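Local coordinates for protein putative polyprenyl synthetase (Streptomyces coelicolor, PDB 3NF2) that probably joins isoprenoid diphosphates into longer prenyl chains as a magnesium-dependent prenyltransferase of the FPP/GGPP synthase family, at residues A[136-150]-A[197-210]. Sequence-based numbering, arbitrary orientation. Where two conformers were deposited one is given.
Sequences LGTVEAGRATRRLTK and VLGGADERTADTLE
Ala144 meets both residues that end helix 173-198: its CB lies 3.8 Å from Leu198 CD2 and 4.0 Å from Val197 CG1. A small methyl suits this place, because that helix end comes close. Val197 turns CG1 anti to its backbone N (chi1 176°), against Ala144 N and Glu140 O. Leu136 CD1 touches Leu198 CD2, the side chains crossing at about a right angle, while Glu140 CB packs on Val197 O. Gly200 closes the helix in a Schellman motif, its positive phi one at which a CB would jam against Gly199 O.

Farther out, Arg143 packs CB on Val197 CG1; its NE makes a long, charge-only salt bridge to Glu203 OE1 (4.0 Å). Arg147 bends at chi2 (-83°), a knob among Val197, Glu203, Ala206 and Glu210. Ala206 CB lies over one guanidinium face, offset toward its rim. Arg147 NH1 and NH2 grip Asp207 OD1 end-on, at 3.0 and 3.2 Å; NH1 also bonds Glu210 OE2 and NH2 Glu203 OE2, each met from above its carboxylate plane. Buried Arg147 NE has no partner. Extended Lys150 adds a weak bond from NZ to Glu210 OE1 (3.4 Å). In this all-helical isoprenoid synthase fold, apolar packing joins helix 139-165 to helix 173-198, and an interhelical salt-bridge network ties it to helix 203-230.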
# COMPACT_ATOMS: atom_id res chain seq x y z
N LEU A 136 -13.18 -2.34 14.83
CA LEU A 136 -13.89 -1.88 16.03
C LEU A 136 -15.31 -1.39 15.74
O LEU A 136 -16.18 -1.48 16.61
CB LEU A 136 -13.07 -0.82 16.76
CG LEU A 136 -11.70 -1.31 17.24
CD1 LEU A 136 -10.79 -0.16 17.63
CD2 LEU A 136 -11.84 -2.30 18.40
N GLY A 137 -15.54 -0.88 14.53
CA GLY A 137 -16.88 -0.50 14.08
C GLY A 137 -17.43 0.80 14.66
O GLY A 137 -18.56 1.19 14.33
N THR A 138 -16.64 1.47 15.49
CA THR A 138 -17.05 2.69 16.19
C THR A 138 -16.69 3.96 15.42
O THR A 138 -15.91 3.93 14.46
CB THR A 138 -16.44 2.77 17.61
OG1 THR A 138 -15.00 2.78 17.53
CG2 THR A 138 -16.88 1.58 18.46
N VAL A 139 -17.28 5.08 15.84
CA VAL A 139 -16.98 6.40 15.27
C VAL A 139 -15.53 6.83 15.57
O VAL A 139 -14.86 7.41 14.71
CB VAL A 139 -18.03 7.46 15.74
CG1 VAL A 139 -18.11 7.54 17.28
CG2 VAL A 139 -17.77 8.84 15.11
N GLU A 140 -15.05 6.50 16.77
CA GLU A 140 -13.68 6.77 17.22
C GLU A 140 -12.67 6.10 16.29
O GLU A 140 -11.64 6.68 15.95
CB GLU A 140 -13.47 6.24 18.65
CG GLU A 140 -14.12 7.05 19.78
CD GLU A 140 -15.62 6.79 19.97
OE1 GLU A 140 -16.06 5.62 19.85
OE2 GLU A 140 -16.35 7.76 20.24
N ALA A 141 -12.99 4.87 15.90
CA ALA A 141 -12.15 4.06 15.04
C ALA A 141 -12.04 4.61 13.62
O ALA A 141 -11.01 4.44 12.97
CB ALA A 141 -12.68 2.63 15.01
N GLY A 142 -13.10 5.26 13.15
CA GLY A 142 -13.12 5.86 11.82
C GLY A 142 -12.24 7.10 11.82
O GLY A 142 -11.50 7.37 10.86
N ARG A 143 -12.33 7.86 12.91
CA ARG A 143 -11.54 9.07 13.08
C ARG A 143 -10.06 8.74 13.28
O ARG A 143 -9.19 9.46 12.80
CB ARG A 143 -12.10 9.90 14.24
CG ARG A 143 -13.22 10.85 13.83
CD ARG A 143 -14.12 11.21 15.01
NE ARG A 143 -13.40 11.18 16.28
CZ ARG A 143 -13.97 11.04 17.48
NH1 ARG A 143 -15.29 10.93 17.60
NH2 ARG A 143 -13.20 11.02 18.57
N ALA A 144 -9.79 7.64 13.98
CA ALA A 144 -8.43 7.16 14.19
C ALA A 144 -7.79 6.69 12.88
O ALA A 144 -6.59 6.91 12.68
CB ALA A 144 -8.42 6.05 15.22
N THR A 145 -8.58 6.07 12.00
CA THR A 145 -8.11 5.65 10.67
C THR A 145 -7.81 6.87 9.79
O THR A 145 -6.87 6.84 8.99
CB THR A 145 -9.12 4.70 9.95
OG1 THR A 145 -9.60 3.71 10.87
CG2 THR A 145 -8.46 3.98 8.76
N ARG A 146 -8.59 7.94 9.96
CA ARG A 146 -8.39 9.22 9.28
C ARG A 146 -7.01 9.80 9.60
O ARG A 146 -6.32 10.31 8.71
CB ARG A 146 -9.49 10.20 9.71
CG ARG A 146 -9.34 11.65 9.26
CD ARG A 146 -10.35 11.99 8.19
NE ARG A 146 -10.08 13.27 7.56
CZ ARG A 146 -10.74 14.40 7.81
NH1 ARG A 146 -11.73 14.42 8.70
NH2 ARG A 146 -10.41 15.52 7.16
N ARG A 147 -6.61 9.69 10.87
CA ARG A 147 -5.32 10.16 11.35
C ARG A 147 -4.20 9.30 10.82
O ARG A 147 -3.11 9.80 10.54
CB ARG A 147 -5.27 10.13 12.88
CG ARG A 147 -6.37 10.90 13.59
CD ARG A 147 -6.03 12.36 13.71
NE ARG A 147 -7.19 13.14 14.14
CZ ARG A 147 -7.13 14.40 14.54
NH1 ARG A 147 -5.96 15.03 14.58
NH2 ARG A 147 -8.24 15.03 14.91
N LEU A 148 -4.46 7.99 10.71
CA LEU A 148 -3.47 7.04 10.21
C LEU A 148 -3.20 7.31 8.74
O LEU A 148 -2.06 7.26 8.30
CB LEU A 148 -3.97 5.61 10.40
CG LEU A 148 -2.94 4.48 10.22
CD1 LEU A 148 -2.06 4.32 11.45
CD2 LEU A 148 -3.62 3.18 9.87
N THR A 149 -4.27 7.61 8.01
CA THR A 149 -4.21 7.89 6.58
C THR A 149 -3.39 9.15 6.27
O THR A 149 -2.59 9.15 5.35
CB THR A 149 -5.63 8.01 5.97
OG1 THR A 149 -6.37 6.83 6.30
CG2 THR A 149 -5.58 8.18 4.43
N LYS A 150 -3.58 10.20 7.07
CA LYS A 150 -2.83 11.44 6.92
C LYS A 150 -1.33 11.16 7.09
O LYS A 150 -0.52 11.62 6.28
CB LYS A 150 -3.32 12.48 7.94
CG LYS A 150 -2.52 13.79 7.93
CD LYS A 150 -3.05 14.81 8.93
CE LYS A 150 -2.21 16.07 8.92
NZ LYS A 150 -2.98 17.26 9.39
N VAL A 197 -7.87 9.67 20.34
CA VAL A 197 -8.98 9.59 19.39
C VAL A 197 -9.81 8.33 19.64
O VAL A 197 -11.05 8.37 19.56
CB VAL A 197 -8.48 9.66 17.93
CG1 VAL A 197 -9.63 9.49 16.95
CG2 VAL A 197 -7.83 11.01 17.66
N LEU A 198 -9.14 7.23 19.98
CA LEU A 198 -9.80 5.96 20.31
C LEU A 198 -10.55 6.02 21.65
O LEU A 198 -11.52 5.29 21.86
CB LEU A 198 -8.80 4.79 20.30
CG LEU A 198 -8.29 4.30 18.94
CD1 LEU A 198 -7.17 3.26 19.08
CD2 LEU A 198 -9.43 3.74 18.08
N GLY A 199 -10.09 6.91 22.53
CA GLY A 199 -10.73 7.14 23.83
C GLY A 199 -11.78 8.24 23.85
O GLY A 199 -12.26 8.62 24.91
N GLY A 200 -12.13 8.76 22.67
CA GLY A 200 -13.23 9.72 22.53
C GLY A 200 -12.92 11.22 22.45
O GLY A 200 -13.86 12.02 22.36
N ALA A 201 -11.64 11.60 22.49
CA ALA A 201 -11.21 13.01 22.44
C ALA A 201 -11.71 13.77 21.20
O ALA A 201 -11.80 13.19 20.12
CB ALA A 201 -9.69 13.11 22.52
N ASP A 202 -12.03 15.06 21.37
CA ASP A 202 -12.55 15.90 20.28
C ASP A 202 -11.44 16.28 19.30
O ASP A 202 -10.25 16.10 19.60
CB ASP A 202 -13.26 17.16 20.81
CG ASP A 202 -14.20 17.81 19.78
OD1 ASP A 202 -14.02 19.01 19.46
OD2 ASP A 202 -15.10 17.12 19.26
N GLU A 203 -11.83 16.82 18.15
CA GLU A 203 -10.93 17.13 17.05
C GLU A 203 -9.84 18.15 17.40
O GLU A 203 -8.77 18.13 16.79
CB GLU A 203 -11.73 17.58 15.82
CG GLU A 203 -11.44 16.77 14.53
CD GLU A 203 -11.86 15.29 14.61
OE1 GLU A 203 -12.85 14.97 15.30
OE2 GLU A 203 -11.20 14.44 13.96
N ARG A 204 -10.09 19.00 18.40
CA ARG A 204 -9.11 19.99 18.86
C ARG A 204 -8.06 19.43 19.83
O ARG A 204 -6.89 19.82 19.77
CB ARG A 204 -9.81 21.22 19.46
CG ARG A 204 -10.41 22.17 18.42
CD ARG A 204 -10.69 23.57 18.99
NE ARG A 204 -9.45 24.30 19.30
CZ ARG A 204 -8.96 24.48 20.53
NH1 ARG A 204 -7.82 25.15 20.71
NH2 ARG A 204 -9.60 23.99 21.59
N THR A 205 -8.48 18.55 20.71
CA THR A 205 -7.55 17.92 21.62
C THR A 205 -6.57 17.08 20.82
O THR A 205 -5.40 17.02 21.12
CB THR A 205 -8.27 17.00 22.58
OG1 THR A 205 -9.40 17.67 23.13
CG2 THR A 205 -7.37 16.57 23.67
N ALA A 206 -7.07 16.38 19.83
CA ALA A 206 -6.25 15.50 19.04
C ALA A 206 -5.19 16.21 18.20
O ALA A 206 -4.05 15.80 18.18
CB ALA A 206 -7.12 14.65 18.18
N ASP A 207 -5.56 17.31 17.56
CA ASP A 207 -4.66 18.04 16.72
C ASP A 207 -3.52 18.51 17.54
O ASP A 207 -2.41 18.58 17.07
CB ASP A 207 -5.31 19.29 16.18
CG ASP A 207 -6.46 19.00 15.35
OD1 ASP A 207 -6.81 17.84 15.21
OD2 ASP A 207 -7.02 19.94 14.80
N THR A 208 -3.80 18.92 18.75
CA THR A 208 -2.77 19.45 19.58
C THR A 208 -1.76 18.41 19.95
O THR A 208 -0.59 18.64 19.95
CB THR A 208 -3.36 20.17 20.79
OG1 THR A 208 -4.10 21.29 20.32
CG2 THR A 208 -2.30 20.64 21.69
N LEU A 209 -2.23 17.23 20.23
CA LEU A 209 -1.34 16.10 20.55
C LEU A 209 -0.52 15.70 19.33
O LEU A 209 0.60 15.23 19.46
CB LEU A 209 -2.15 14.89 21.02
CG LEU A 209 -2.84 14.94 22.38
CD1 LEU A 209 -4.06 14.05 22.35
CD2 LEU A 209 -1.90 14.52 23.49
N GLU A 210 -1.10 15.90 18.16
CA GLU A 210 -0.44 15.74 16.88
C GLU A 210 0.72 16.74 16.75
O GLU A 210 1.83 16.36 16.35
CB GLU A 210 -1.48 15.96 15.78
CG GLU A 210 -1.11 15.49 14.40
CD GLU A 210 -2.31 15.50 13.47
OE1 GLU A 210 -2.44 16.45 12.67
OE2 GLU A 210 -3.12 14.55 13.55
O HOH W 1 -2.06 11.65 12.12